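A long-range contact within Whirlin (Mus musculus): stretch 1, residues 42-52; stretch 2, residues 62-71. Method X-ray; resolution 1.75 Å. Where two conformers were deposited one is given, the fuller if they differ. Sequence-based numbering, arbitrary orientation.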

ATOM      1  N   SER A  42       4.963  -9.331   6.938  1.00 16.71           N
ATOM      2  CA  SER A  42       3.857  -9.996   6.247  1.00 16.21           C
ATOM      3  C   SER A  42       3.019  -8.979   5.475  1.00 19.00           C
ATOM      4  O   SER A  42       3.058  -7.790   5.771  1.00 18.09           O
ATOM      5  CB  SER A  42       2.954 -10.693   7.268  1.00 20.43           C
ATOM      6  OG  SER A  42       2.287  -9.725   8.062  1.00 22.71           O
ATOM      7  N   VAL A  43       2.196  -9.465   4.512  1.00 17.81           N
ATOM      8  CA  VAL A  43       1.266  -8.592   3.787  1.00 16.92           C
ATOM      9  C   VAL A  43       0.310  -7.884   4.805  1.00 19.12           C
ATOM     10  O   VAL A  43      -0.022  -6.721   4.615  1.00 17.92           O
ATOM     11  CB  VAL A  43       0.489  -9.352   2.662  1.00 20.18           C
ATOM     12  CG1 VAL A  43      -0.428 -10.442   3.227  1.00 19.30           C
ATOM     13  CG2 VAL A  43      -0.280  -8.383   1.773  1.00 19.86           C
ATOM     14  N   GLU A  44      -0.081  -8.586   5.887  1.00 17.52           N
ATOM     15  CA  GLU A  44      -0.975  -8.018   6.907  1.00 17.75           C
ATOM     16  C   GLU A  44      -0.301  -6.899   7.678  1.00 19.64           C
ATOM     17  O   GLU A  44      -0.916  -5.852   7.879  1.00 18.64           O
ATOM     18  CB  GLU A  44      -1.472  -9.095   7.882  1.00 19.24           C
ATOM     19  CG  GLU A  44      -2.372 -10.142   7.244  1.00 22.88           C
ATOM     20  CD  GLU A  44      -1.651 -11.332   6.638  1.00 34.02           C
ATOM     21  OE1 GLU A  44      -0.411 -11.438   6.802  1.00 28.03           O
ATOM     22  OE2 GLU A  44      -2.343 -12.200   6.068  1.00 33.81           O
ATOM     23  N   ALA A  45       0.968  -7.095   8.100  1.00 19.35           N
ATOM     24  CA  ALA A  45       1.696  -6.040   8.824  1.00 19.02           C
ATOM     25  C   ALA A  45       1.828  -4.808   7.914  1.00 21.05           C
ATOM     26  O   ALA A  45       1.653  -3.670   8.374  1.00 19.83           O
ATOM     27  CB  ALA A  45       3.052  -6.543   9.280  1.00 19.36           C
HETATM   28  N   MSE A  46       2.069  -5.043   6.609  1.00 17.10           N
HETATM   29  CA  MSE A  46       2.181  -3.949   5.642  0.75 16.10           C
HETATM   30  C   MSE A  46       0.857  -3.190   5.515  1.00 19.66           C
HETATM   31  O   MSE A  46       0.841  -1.947   5.519  1.00 19.01           O
HETATM   32  CB  MSE A  46       2.643  -4.489   4.271  0.75 17.67           C
HETATM   33  CG  MSE A  46       3.021  -3.378   3.297  0.75 23.98           C
HETATM   34 SE   MSE A  46       2.719  -3.938   1.459  0.75 32.22          SE
HETATM   35  CE  MSE A  46       0.729  -4.108   1.488  0.75 28.79           C
ATOM     36  N   VAL A  47      -0.268  -3.934   5.395  1.00 16.74           N
ATOM     37  CA  VAL A  47      -1.591  -3.335   5.280  1.00 16.98           C
ATOM     38  C   VAL A  47      -1.891  -2.463   6.514  1.00 19.17           C
ATOM     39  O   VAL A  47      -2.363  -1.331   6.362  1.00 18.06           O
ATOM     40  CB  VAL A  47      -2.662  -4.424   5.046  1.00 20.38           C
ATOM     41  CG1 VAL A  47      -4.063  -3.910   5.362  1.00 20.74           C
ATOM     42  CG2 VAL A  47      -2.586  -4.940   3.597  1.00 20.60           C
HETATM   43  N   MSE A  48      -1.639  -2.999   7.717  1.00 16.69           N
HETATM   44  CA  MSE A  48      -1.894  -2.244   8.958  1.00 16.90           C
HETATM   45  C   MSE A  48      -1.103  -0.931   9.010  1.00 20.36           C
HETATM   46  O   MSE A  48      -1.652   0.105   9.391  1.00 20.35           O
HETATM   47  CB  MSE A  48      -1.639  -3.124  10.173  1.00 19.09           C
HETATM   48  CG  MSE A  48      -2.633  -4.280  10.246  1.00 24.64           C
HETATM   49 SE   MSE A  48      -2.524  -5.233  11.905  1.00 32.53          SE
HETATM   50  CE  MSE A  48      -0.766  -5.921  11.780  1.00 28.59           C
ATOM     51  N   ALA A  49       0.151  -0.955   8.540  1.00 18.12           N
ATOM     52  CA  ALA A  49       0.992   0.247   8.490  1.00 18.31           C
ATOM     53  C   ALA A  49       0.390   1.258   7.517  1.00 21.81           C
ATOM     54  O   ALA A  49       0.350   2.450   7.815  1.00 21.34           O
ATOM     55  CB  ALA A  49       2.398  -0.121   8.070  1.00 19.52           C
ATOM     56  N   LEU A  50      -0.121   0.780   6.369  1.00 19.30           N
ATOM     57  CA  LEU A  50      -0.762   1.658   5.377  1.00 18.30           C
ATOM     58  C   LEU A  50      -2.071   2.242   5.894  1.00 21.91           C
ATOM     59  O   LEU A  50      -2.372   3.395   5.594  1.00 20.37           O
ATOM     60  CB  LEU A  50      -0.955   0.948   4.030  1.00 18.75           C
ATOM     61  CG  LEU A  50       0.361   0.592   3.292  1.00 23.84           C
ATOM     62  CD1 LEU A  50       0.074   0.000   1.963  1.00 25.54           C
ATOM     63  CD2 LEU A  50       1.258   1.823   3.072  1.00 26.35           C
ATOM     64  N   PHE A  51      -2.834   1.480   6.716  1.00 19.25           N
ATOM     65  CA  PHE A  51      -4.058   2.004   7.332  1.00 18.45           C
ATOM     66  C   PHE A  51      -3.724   3.207   8.255  1.00 21.62           C
ATOM     67  O   PHE A  51      -4.523   4.139   8.378  1.00 20.62           O
ATOM     68  CB  PHE A  51      -4.741   0.898   8.161  1.00 19.89           C
ATOM     69  CG  PHE A  51      -5.483  -0.189   7.405  1.00 21.31           C
ATOM     70  CD1 PHE A  51      -5.920   0.019   6.104  1.00 24.07           C
ATOM     71  CD2 PHE A  51      -5.849  -1.375   8.039  1.00 23.95           C
ATOM     72  CE1 PHE A  51      -6.662  -0.963   5.427  1.00 24.59           C
ATOM     73  CE2 PHE A  51      -6.585  -2.363   7.358  1.00 25.51           C
ATOM     74  CZ  PHE A  51      -6.979  -2.150   6.056  1.00 23.27           C
ATOM     75  N   GLU A  52      -2.542   3.175   8.891  1.00 19.86           N
ATOM     76  CA  GLU A  52      -2.082   4.266   9.770  1.00 20.07           C
ATOM     77  C   GLU A  52      -1.676   5.496   8.947  1.00 24.16           C
ATOM     78  O   GLU A  52      -1.826   6.630   9.398  1.00 24.80           O
ATOM     79  CB  GLU A  52      -0.900   3.813  10.640  1.00 21.48           C
ATOM     80  CG  GLU A  52      -1.254   2.722  11.636  1.00 25.53           C
ATOM     81  CD  GLU A  52      -2.199   3.107  12.765  1.00 37.89           C
ATOM     82  OE1 GLU A  52      -2.459   4.316  12.966  1.00 33.19           O
ATOM     83  OE2 GLU A  52      -2.629   2.185  13.491  1.00 30.89           O
ATOM     84  N   LEU A  62      -5.375   4.696  -2.798  1.00 27.67           N
ATOM     85  CA  LEU A  62      -4.050   4.156  -3.129  1.00 27.20           C
ATOM     86  C   LEU A  62      -3.917   2.655  -2.881  1.00 29.22           C
ATOM     87  O   LEU A  62      -3.121   2.017  -3.559  1.00 26.99           O
ATOM     88  CB  LEU A  62      -2.921   4.914  -2.407  1.00 27.60           C
ATOM     89  CG  LEU A  62      -2.630   6.315  -2.921  1.00 32.91           C
ATOM     90  CD1 LEU A  62      -1.781   7.067  -1.938  1.00 33.15           C
ATOM     91  CD2 LEU A  62      -1.911   6.269  -4.278  1.00 36.17           C
ATOM     92  N   LEU A  63      -4.680   2.072  -1.921  1.00 26.23           N
ATOM     93  CA  LEU A  63      -4.581   0.620  -1.673  1.00 25.48           C
ATOM     94  C   LEU A  63      -4.976  -0.224  -2.892  1.00 30.89           C
ATOM     95  O   LEU A  63      -4.412  -1.312  -3.066  1.00 29.71           O
ATOM     96  CB  LEU A  63      -5.336   0.176  -0.411  1.00 25.08           C
ATOM     97  CG  LEU A  63      -4.689   0.628   0.899  1.00 29.04           C
ATOM     98  CD1 LEU A  63      -5.678   0.622   2.032  1.00 28.96           C
ATOM     99  CD2 LEU A  63      -3.471  -0.220   1.234  1.00 29.71           C
ATOM    100  N   SER A  64      -5.875   0.296  -3.773  1.00 30.87           N
ATOM    101  CA  SER A  64      -6.224  -0.426  -5.012  1.00 32.03           C
ATOM    102  C   SER A  64      -5.011  -0.452  -5.964  1.00 36.01           C
ATOM    103  O   SER A  64      -4.819  -1.436  -6.675  1.00 35.90           O
ATOM    104  CB  SER A  64      -7.458   0.163  -5.690  1.00 36.78           C
ATOM    105  OG  SER A  64      -7.253   1.503  -6.105  1.00 48.41           O
ATOM    106  N   GLU A  65      -4.157   0.594  -5.921  1.00 33.13           N
ATOM    107  CA  GLU A  65      -2.922   0.626  -6.716  1.00 32.81           C
ATOM    108  C   GLU A  65      -1.885  -0.303  -6.095  1.00 34.64           C
ATOM    109  O   GLU A  65      -1.183  -1.003  -6.821  1.00 34.02           O
ATOM    110  CB  GLU A  65      -2.370   2.053  -6.848  1.00 34.74           C
ATOM    111  CG  GLU A  65      -3.342   3.070  -7.438  1.00 47.79           C
ATOM    112  CD  GLU A  65      -3.607   3.005  -8.932  1.00 81.91           C
ATOM    113  OE1 GLU A  65      -2.999   2.160  -9.631  1.00 82.24           O
ATOM    114  OE2 GLU A  65      -4.424   3.825  -9.409  1.00 85.32           O
ATOM    115  N   VAL A  66      -1.808  -0.341  -4.738  1.00 28.76           N
ATOM    116  CA  VAL A  66      -0.897  -1.240  -4.007  1.00 27.83           C
ATOM    117  C   VAL A  66      -1.225  -2.700  -4.326  1.00 30.89           C
ATOM    118  O   VAL A  66      -0.314  -3.508  -4.473  1.00 30.97           O
ATOM    119  CB  VAL A  66      -0.899  -0.948  -2.475  1.00 30.66           C
ATOM    120  CG1 VAL A  66      -0.179  -2.036  -1.670  1.00 30.74           C
ATOM    121  CG2 VAL A  66      -0.303   0.423  -2.184  1.00 30.10           C
ATOM    122  N   ARG A  67      -2.519  -3.037  -4.434  1.00 29.36           N
ATOM    123  CA  ARG A  67      -2.972  -4.400  -4.735  1.00 29.79           C
ATOM    124  C   ARG A  67      -2.279  -4.975  -5.981  1.00 34.70           C
ATOM    125  O   ARG A  67      -1.878  -6.137  -5.979  1.00 33.24           O
ATOM    126  CB  ARG A  67      -4.500  -4.436  -4.913  1.00 30.02           C
ATOM    127  CG  ARG A  67      -5.067  -5.842  -4.876  1.00 32.34           C
ATOM    128  CD  ARG A  67      -6.551  -5.891  -5.171  1.00 35.11           C
ATOM    129  NE  ARG A  67      -7.045  -7.267  -5.096  1.00 39.15           N
ATOM    130  CZ  ARG A  67      -7.031  -8.130  -6.110  1.00 51.80           C
ATOM    131  NH1 ARG A  67      -6.563  -7.761  -7.300  1.00 36.83           N
ATOM    132  NH2 ARG A  67      -7.479  -9.365  -5.943  1.00 36.69           N
ATOM    133  N   SER A  68      -2.101  -4.134  -7.007  1.00 34.19           N
ATOM    134  CA  SER A  68      -1.480  -4.501  -8.283  1.00 35.76           C
ATOM    135  C   SER A  68       0.018  -4.850  -8.187  1.00 41.57           C
ATOM    136  O   SER A  68       0.530  -5.515  -9.087  1.00 42.22           O
ATOM    137  CB  SER A  68      -1.697  -3.393  -9.305  1.00 39.36           C
ATOM    138  OG  SER A  68      -3.073  -3.067  -9.404  1.00 51.26           O
ATOM    139  N   ILE A  69       0.713  -4.433  -7.106  1.00 38.33           N
ATOM    140  CA  ILE A  69       2.150  -4.668  -6.976  1.00 38.95           C
ATOM    141  C   ILE A  69       2.518  -5.748  -5.931  1.00 43.09           C
ATOM    142  O   ILE A  69       3.693  -6.112  -5.851  1.00 43.75           O
ATOM    143  CB  ILE A  69       2.942  -3.335  -6.756  1.00 43.07           C
ATOM    144  CG1 ILE A  69       2.533  -2.579  -5.473  1.00 43.64           C
ATOM    145  CG2 ILE A  69       2.822  -2.420  -7.981  1.00 45.02           C
ATOM    146  CD1 ILE A  69       3.303  -2.944  -4.219  1.00 53.59           C
ATOM    147  N   ILE A  70       1.545  -6.269  -5.154  1.00 39.01           N
ATOM    148  CA  ILE A  70       1.819  -7.316  -4.157  1.00 38.77           C
ATOM    149  C   ILE A  70       1.903  -8.721  -4.817  1.00 43.02           C
ATOM    150  O   ILE A  70       1.373  -8.907  -5.918  1.00 43.48           O
ATOM    151  CB  ILE A  70       0.859  -7.276  -2.926  1.00 41.46           C
ATOM    152  CG1 ILE A  70      -0.568  -7.732  -3.271  1.00 41.21           C
ATOM    153  CG2 ILE A  70       0.854  -5.911  -2.229  1.00 40.64           C
ATOM    154  CD1 ILE A  70      -0.969  -8.890  -2.485  1.00 47.48           C
ATOM    155  N   SER A  71       2.567  -9.700  -4.146  1.00 38.76           N
ATOM    156  CA  SER A  71       2.741 -11.058  -4.679  1.00 38.61           C
ATOM    157  C   SER A  71       1.387 -11.741  -4.926  1.00 41.67           C
ATOM    158  O   SER A  71       0.533 -11.703  -4.038  1.00 39.73           O
ATOM    159  CB  SER A  71       3.596 -11.902  -3.742  1.00 42.92           C
ATOM    160  OG  SER A  71       3.765 -13.215  -4.245  1.00 55.56           O
TER

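No hydrogen bond or salt bridge crosses between these two stretches; the contact is made entirely by apolar side chains meeting at their tips, and its helix axes come no closer than 11.9 Å. The helix of residues 43-52 and the helix that includes Leu 63 and Val 66 run nearly antiparallel, with 157° between their directions, so the start of the first lies beside the end of the second stretch. Val 43 and Ile 70 pair at one end and Leu 50 and Leu 63 at the other, with CA atoms 8.1 Å apart in both cases. At such a spacing the backbones do not touch, and branched or long side chains fill the gap.

Val 43, Met 46 and Leu 50 recur at intervals of three and four residues, which places them on one face of their helix, each with its CA-to-CB bond directed toward the second stretch. Leu 63, Val 66 and Ile 70 answer with the same spacing, although Ile 70 already lies beyond the helix. All six are buried, as suits side chains without a polar group to satisfy.

The tightest approach is between the two leucines, where Leu 50 CD1 lies 3.6 Å from Leu 63 CD2. The same Leu 50 CD1 also lies 4.2 Å from Val 66 CG1, so one methyl group touches two residues about one turn apart on the facing helix. Met 46, present as selenomethionine, has chi1 and chi2 both t and chi3 p. Its terminal methyl rests against two neighbouring side chains, with Met 46 CE 3.9 Å from Val 66 CG1 and 4.1 Å from Ile 70 CG2. A long, unbranched side chain suits this place because its end reaches both. The row closes more loosely with Val 43 CG2, 4.3 Å from Ile 70 CD1.

Phe 51 joins from a different direction. Its CA-to-CB bond points away, yet the ring returns far enough for Phe 51 CE1 to lie 3.9 Å from Leu 63 CD1, a methyl at the ring edge, near its plane. Leu 63 thus uses CD2 against Leu 50 and CD1 against Phe 51, and it has the largest area covered by the opposite stretch, 69 Å² of a summed 271 Å².

The polar groups take no part in the contact; one of them, Ser 42, with chi1 p, caps the first helix: Ala 45 N donates to Ser 42 OG at 2.9 Å, satisfying an amide that the first helical turn would otherwise leave without a partner.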